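Local coordinates for peptidoglycan recognition protein-LC isoform LCx (Drosophila melanogaster, PDB 2F2L) that probably acts as an innate immune receptor that senses peptidoglycan, binding an anhydro-muropeptide fragment of it in a pocket of its amidase-like extracellular domain, at residues E36-R41 and S45-V50; G86-T89 and G95-G98. One frame throughout, in Å; residues are numbered along the deposited sequence.

Contact 1. Residues E36-R41 and S45-V50; sequences EGCESR and SARVNV
Arg47 reaches Glu36 and Gly37 by a chain that bends once, at chi2. Its CG lies anti to the carbonyl carbon, and the bend (chi2 -82°) turns the guanidinium toward the loop. Glu36 has CG anti to the backbone N and an extended chain, which lays the carboxylate obliquely across the end of Arg47.

Arg47 NE donates to Gly37 O, 2.9 Å with an N-H...O angle of 144°. The donor sits well above the carbonyl plane. A weak bond from Arg47 NH2 to Gly37 O (3.1 Å) grips the same oxygen. Arg47 NE also makes a weak bond to Glu36 O at 3.3 Å. Both oxygens lie at the guanidinium edge. Arg47 NH2 then forms a salt bridge to Glu36 OE2 at 3.5 Å, with the two flat groups turned 41° apart. Closer to the helix, Arg47 CG packs on Cys38 CB.

At the other end, Arg41 and Ser45 share the first turn of helix 41-58. Arg41 O accepts from Ser45 N at 2.9 Å and from Ser45 OG at 2.7 Å, from opposite faces of its plane. A water donates to Ser45 OG and accepts from Arg41 NE, while Arg41 NH2 bonds to Glu8 O.

This is a loop joined to the start of a helix. Ser40 is the N-cap and its OG caps Val43 N. The Cys38-Cys44 disulfide ties the same two parts covalently. Arg47 adds a non-covalent tie to the loop backbone just before Cys38. Glu36 probably offsets part of the Arg47 charge, and that charge in turn would polarise the two carbonyls.

Contact 2. Residues G86-T89 and G95-G98; sequences GAHT and GSIG. With MLD (glcnac(beta1-4)-murnac(1,6-anhydro)-L-ala-gamma-D-glu-meso-a2pm-D-ala), chain G.
The His88 ring lies flat against Gly98, within the amidase-like fold of peptidoglycan recognition proteins. It joins a pocket loop to strand 97-101 of the mixed sheet. Gly98 CA stands 3.5 Å from the ring centroid, almost on the ring normal, and makes a CH-pi contact. With no side chain on Gly98, the ring can settle directly on the strand backbone.

Oxygens also lie at the ring edge. Ser96 OG is in the ring plane, in close contact with His88 CE1 at 3.3 Å. His88 ND1 and Thr89 OG1 share a straight hydrogen bond of 2.7 Å, also in plane. On the NE2 side a water completes the set. It is 2.8 Å from His88 NE2, accepts from Gly86 N, and donates to Ser96 O at 2.7 Å. Partners at ND1 and NE2 together should fix the rotation of the ring.

A second shell positions these groups. Asn93 OD1 accepts from the backbone N of both His88 and Thr89. Ser96 OG bonds to Tyr92 O and Asn93 O, and Gln21 NE2 donates to Ser96 O. Gly98 itself is bound through its backbone to Asn67 and Phe68.

The other side of the loop faces the muropeptide. Ala87 CB packs 3.5 Å from MLD CBG, the alpha carbon of the meso-diaminopimelate residue. The backbone of His88 contributes one bond to the peptide stem: the D-Glu amide nitrogen, MLD NAN, donates to His88 O at 2.9 Å with an N-H...O angle of 165°.

Contacts 1 and 2 lie on opposite sides of the centre of the chain. Their centres are about 21 Å apart and their nearest atoms about 11 Å apart, with no touch between them. Contact 1 is at the surface, where a loop enters helix 41-58. Contact 2 is buried and forms part of the pocket wall under the peptide stem. The muropeptide relates the two. It bonds directly to the 86-89 loop. In contact 1, the side chain of Arg47 is about 9 Å from the bound MLD. Further along the same helix, however, His55 NE2 is hydrogen-bonded to the ligand. The helix that starts in contact 1 therefore also contributes to the binding site.

Contact 1. Residues E36-R41 and S45-V50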
loop_
_atom_site.group_PDB
_atom_site.type_symbol
_atom_site.label_atom_id
_atom_site.label_comp_id
_atom_site.label_asym_id
_atom_site.label_seq_id
_atom_site.Cartn_x
_atom_site.Cartn_y
_atom_site.Cartn_z
ATOM N N GLU B 36 -4.324 -1.811 -6.080
ATOM C CA GLU B 36 -5.457 -1.877 -6.999
ATOM C C GLU B 36 -5.059 -2.728 -8.223
ATOM O O GLU B 36 -3.900 -2.783 -8.580
ATOM C CB GLU B 36 -5.943 -0.464 -7.389
ATOM C CG GLU B 36 -7.248 -0.481 -8.179
ATOM C CD GLU B 36 -7.820 0.910 -8.509
ATOM O OE1 GLU B 36 -7.367 1.940 -7.934
ATOM O OE2 GLU B 36 -8.734 0.961 -9.366
ATOM N N GLY B 37 -6.017 -3.425 -8.811
ATOM C CA GLY B 37 -5.817 -4.146 -10.072
ATOM C C GLY B 37 -5.896 -3.221 -11.261
ATOM O O GLY B 37 -5.874 -1.997 -11.105
ATOM N N CYS B 38 -6.024 -3.811 -12.460
ATOM C CA CYS B 38 -5.846 -3.085 -13.691
ATOM C C CYS B 38 -6.340 -3.936 -14.872
ATOM O O CYS B 38 -6.342 -5.165 -14.789
ATOM C CB CYS B 38 -4.366 -2.713 -13.830
ATOM S SG CYS B 38 -3.216 -4.130 -13.853
ATOM N N GLU B 39 -6.779 -3.287 -15.949
ATOM C CA GLU B 39 -7.444 -3.998 -17.050
ATOM C C GLU B 39 -6.913 -3.639 -18.429
ATOM O O GLU B 39 -7.518 -4.008 -19.434
ATOM C CB GLU B 39 -8.959 -3.712 -17.036
ATOM C CG GLU B 39 -9.594 -3.600 -15.663
ATOM C CD GLU B 39 -9.497 -4.876 -14.865
ATOM O OE1 GLU B 39 -9.136 -5.917 -15.467
ATOM O OE2 GLU B 39 -9.782 -4.840 -13.643
ATOM N N SER B 40 -5.799 -2.914 -18.479
ATOM C CA SER B 40 -5.245 -2.446 -19.742
ATOM C C SER B 40 -3.743 -2.252 -19.618
ATOM O O SER B 40 -3.232 -2.084 -18.522
ATOM C CB SER B 40 -5.892 -1.112 -20.126
ATOM O OG SER B 40 -5.551 -0.089 -19.199
ATOM N N ARG B 41 -3.038 -2.232 -20.750
ATOM C CA ARG B 41 -1.576 -2.058 -20.724
ATOM C C ARG B 41 -1.157 -0.749 -20.009
ATOM O O ARG B 41 -0.237 -0.732 -19.185
ATOM C CB ARG B 41 -1.017 -2.117 -22.147
ATOM C CG ARG B 41 0.482 -2.020 -22.176
ATOM C CD ARG B 41 1.078 -2.278 -23.531
ATOM N NE ARG B 41 2.484 -1.900 -23.488
ATOM C CZ ARG B 41 3.419 -2.238 -24.377
ATOM N NH1 ARG B 41 3.139 -2.979 -25.436
ATOM N NH2 ARG B 41 4.667 -1.823 -24.181
ATOM N N SER B 45 0.787 -0.963 -16.486
ATOM C CA SER B 45 2.140 -0.420 -16.527
ATOM C C SER B 45 2.308 0.602 -15.413
ATOM O O SER B 45 3.337 0.639 -14.745
ATOM C CB SER B 45 2.432 0.221 -17.883
ATOM O OG SER B 45 2.406 -0.734 -18.940
ATOM N N ALA B 46 1.267 1.403 -15.194
ATOM C CA ALA B 46 1.258 2.375 -14.118
ATOM C C ALA B 46 1.419 1.688 -12.773
ATOM O O ALA B 46 2.230 2.108 -11.965
ATOM C CB ALA B 46 -0.040 3.201 -14.145
ATOM N N ARG B 47 0.667 0.608 -12.557
ATOM C CA ARG B 47 0.712 -0.151 -11.294
ATOM C C ARG B 47 2.063 -0.752 -11.017
ATOM O O ARG B 47 2.483 -0.814 -9.865
ATOM C CB ARG B 47 -0.335 -1.286 -11.269
ATOM C CG ARG B 47 -1.760 -0.825 -11.458
ATOM C CD ARG B 47 -2.393 -0.302 -10.204
ATOM N NE ARG B 47 -3.813 -0.093 -10.429
ATOM C CZ ARG B 47 -4.368 1.048 -10.826
ATOM N NH1 ARG B 47 -3.636 2.130 -11.009
ATOM N NH2 ARG B 47 -5.678 1.111 -11.025
ATOM N N VAL B 48 2.734 -1.223 -12.067
ATOM C CA VAL B 48 4.010 -1.911 -11.912
ATOM C C VAL B 48 5.138 -0.915 -11.649
ATOM O O VAL B 48 6.060 -1.209 -10.888
ATOM C CB VAL B 48 4.346 -2.782 -13.140
ATOM C CG1 VAL B 48 5.714 -3.425 -12.975
ATOM C CG2 VAL B 48 3.269 -3.859 -13.346
ATOM N N ASN B 49 5.061 0.250 -12.284
ATOM C CA ASN B 49 5.976 1.344 -11.951
ATOM C C ASN B 49 5.927 1.751 -10.474
ATOM O O ASN B 49 6.966 1.952 -9.856
ATOM C CB ASN B 49 5.739 2.550 -12.865
ATOM C CG ASN B 49 6.418 2.377 -14.217
ATOM O OD1 ASN B 49 5.763 2.255 -15.259
ATOM N ND2 ASN B 49 7.740 2.324 -14.199
ATOM N N VAL B 50 4.725 1.875 -9.920
ATOM C CA VAL B 50 4.570 2.222 -8.509
ATOM C C VAL B 50 5.154 1.119 -7.632
ATOM O O VAL B 50 5.854 1.408 -6.672
ATOM C CB VAL B 50 3.097 2.518 -8.131
ATOM C CG1 VAL B 50 2.973 2.809 -6.649
ATOM C CG2 VAL B 50 2.578 3.720 -8.919
HETATM O O HOH W 1 3.609 -0.053 -21.239
#

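Contact 2. Residues G86-T89 and G95-G98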
loop_
_atom_site.group_PDB
_atom_site.type_symbol
_atom_site.label_atom_id
_atom_site.label_comp_id
_atom_site.label_asym_id
_atom_site.label_seq_id
_atom_site.Cartn_x
_atom_site.Cartn_y
_atom_site.Cartn_z
ATOM N N GLY B 86 15.184 -13.090 -6.738
ATOM C CA GLY B 86 14.282 -12.011 -6.368
ATOM C C GLY B 86 14.351 -11.542 -4.918
ATOM O O GLY B 86 15.224 -11.928 -4.153
ATOM N N ALA B 87 13.414 -10.659 -4.580
ATOM C CA ALA B 87 13.230 -10.153 -3.237
ATOM C C ALA B 87 11.718 -10.145 -2.989
ATOM O O ALA B 87 11.072 -9.103 -2.952
ATOM C CB ALA B 87 13.830 -8.757 -3.112
ATOM N N HIS B 88 11.150 -11.336 -2.883
ATOM C CA HIS B 88 9.689 -11.492 -2.772
ATOM C C HIS B 88 9.260 -12.382 -1.609
ATOM O O HIS B 88 8.152 -12.236 -1.111
ATOM C CB HIS B 88 9.101 -12.015 -4.099
ATOM C CG HIS B 88 9.787 -13.236 -4.623
ATOM N ND1 HIS B 88 9.558 -14.497 -4.112
ATOM C CD2 HIS B 88 10.712 -13.387 -5.603
ATOM C CE1 HIS B 88 10.337 -15.367 -4.738
ATOM N NE2 HIS B 88 11.046 -14.717 -5.648
ATOM N N THR B 89 10.131 -13.305 -1.182
ATOM C CA THR B 89 9.803 -14.263 -0.148
ATOM C C THR B 89 11.072 -14.539 0.675
ATOM O O THR B 89 11.977 -15.268 0.236
ATOM C CB THR B 89 9.269 -15.571 -0.775
ATOM O OG1 THR B 89 8.315 -15.267 -1.809
ATOM C CG2 THR B 89 8.617 -16.440 0.293
ATOM N N GLY B 95 16.469 -20.017 -5.488
ATOM C CA GLY B 95 15.858 -21.289 -5.895
ATOM C C GLY B 95 14.352 -21.237 -6.075
ATOM O O GLY B 95 13.684 -22.273 -6.150
ATOM N N SER B 96 13.804 -20.035 -6.176
ATOM C CA SER B 96 12.400 -19.895 -6.487
ATOM C C SER B 96 12.139 -18.801 -7.514
ATOM O O SER B 96 12.992 -17.932 -7.769
ATOM C CB SER B 96 11.625 -19.646 -5.201
ATOM O OG SER B 96 11.857 -18.350 -4.687
ATOM N N ILE B 97 10.967 -18.891 -8.134
ATOM C CA ILE B 97 10.433 -17.858 -9.020
ATOM C C ILE B 97 9.206 -17.255 -8.318
ATOM O O ILE B 97 8.275 -17.977 -7.945
ATOM C CB ILE B 97 10.030 -18.462 -10.388
ATOM C CG1 ILE B 97 11.277 -18.829 -11.196
ATOM C CG2 ILE B 97 9.160 -17.523 -11.182
ATOM C CD1 ILE B 97 12.153 -17.642 -11.591
ATOM N N GLY B 98 9.247 -15.940 -8.099
ATOM C CA GLY B 98 8.141 -15.204 -7.496
ATOM C C GLY B 98 7.305 -14.488 -8.547
ATOM O O GLY B 98 7.793 -13.633 -9.271
HETATM C CAA MLD G . -3.299 -8.023 1.838
HETATM C CAB MLD G . -1.887 -8.512 2.121
HETATM O OAC MLD G . -1.370 -9.369 1.416
HETATM N N2 MLD G . -1.295 -7.933 3.161
HETATM C C2 MLD G . 0.042 -8.271 3.637
HETATM C C3 MLD G . -0.079 -8.561 5.135
HETATM O O3 MLD G . -0.980 -9.651 5.414
HETATM C C4 MLD G . 1.295 -8.768 5.763
HETATM O O4 MLD G . 1.106 -8.836 7.165
HETATM C C5 MLD G . 2.193 -7.570 5.436
HETATM C C6 MLD G . 3.658 -7.682 5.895
HETATM O O6 MLD G . 4.290 -6.381 5.718
HETATM O O5 MLD G . 2.271 -7.469 4.017
HETATM C C1 MLD G . 1.004 -7.118 3.415
HETATM O O1 MLD G . 1.198 -6.958 2.034
HETATM C CA4 MLD G . 1.923 -5.743 1.728
HETATM C CA5 MLD G . 1.142 -4.436 1.866
HETATM O OA5 MLD G . 1.033 -3.668 0.620
HETATM C CA6 MLD G . 2.111 -3.607 2.636
HETATM O OA6 MLD G . 3.004 -3.122 1.652
HETATM C CA1 MLD G . 2.421 -3.414 0.347
HETATM C CA2 MLD G . 3.091 -4.686 -0.197
HETATM N NAD MLD G . 3.062 -4.669 -1.675
HETATM C CAE MLD G . 4.151 -4.782 -2.415
HETATM C CAF MLD G . 3.902 -4.724 -3.908
HETATM O OAG MLD G . 5.285 -4.940 -1.961
HETATM C CA3 MLD G . 2.369 -5.942 0.288
HETATM O OAH MLD G . 3.234 -7.129 0.237
HETATM C CAI MLD G . 3.018 -7.977 -0.917
HETATM C CAJ MLD G . 1.985 -9.051 -0.664
HETATM C CAL MLD G . 4.348 -8.662 -1.295
HETATM O OAM MLD G . 4.321 -9.472 -2.215
HETATM N N MLD G . 5.457 -8.338 -0.630
HETATM C CA MLD G . 6.783 -8.895 -0.925
HETATM C CB MLD G . 7.402 -7.965 -1.974
HETATM C C MLD G . 7.610 -8.811 0.370
HETATM O O MLD G . 7.699 -7.742 0.979
HETATM N NAN MLD G . 8.159 -9.961 0.754
HETATM C CAO MLD G . 8.992 -10.146 1.953
HETATM C CAP MLD G . 8.530 -11.393 2.775
HETATM O OBA MLD G . 9.369 -11.862 3.549
HETATM O OAQ MLD G . 7.387 -11.881 2.603
HETATM C CBB MLD G . 10.416 -10.476 1.518
HETATM C CBC MLD G . 11.164 -9.336 0.848
HETATM C CBD MLD G . 12.603 -9.795 0.552
HETATM O OBE MLD G . 12.882 -10.986 0.404
HETATM N NBF MLD G . 13.494 -8.830 0.474
HETATM C CBG MLD G . 14.911 -9.098 0.196
HETATM C CBH MLD G . 15.548 -9.833 1.393
HETATM O OBI MLD G . 15.330 -9.473 2.548
HETATM N NBJ MLD G . 16.298 -10.886 1.074
HETATM C CBK MLD G . 17.019 -11.716 2.064
HETATM C CBL MLD G . 18.504 -11.729 1.687
HETATM C CBM MLD G . 16.531 -13.180 2.130
HETATM O OBO MLD G . 15.981 -13.673 1.110
HETATM O OBN MLD G . 16.744 -13.782 3.211
HETATM C CBP MLD G . 15.610 -7.762 -0.105
HETATM C CBQ MLD G . 16.979 -7.966 -0.780
HETATM C CBR MLD G . 17.587 -6.629 -1.210
HETATM C CBS MLD G . 18.621 -6.771 -2.329
HETATM C CBT MLD G . 17.903 -7.089 -3.648
HETATM O OBV MLD G . 17.279 -6.157 -4.181
HETATM O OBU MLD G . 18.000 -8.250 -4.095
HETATM N NBW MLD G . 19.566 -7.844 -1.998
HETATM O O HOH W 2 13.532 -15.476 -6.815
#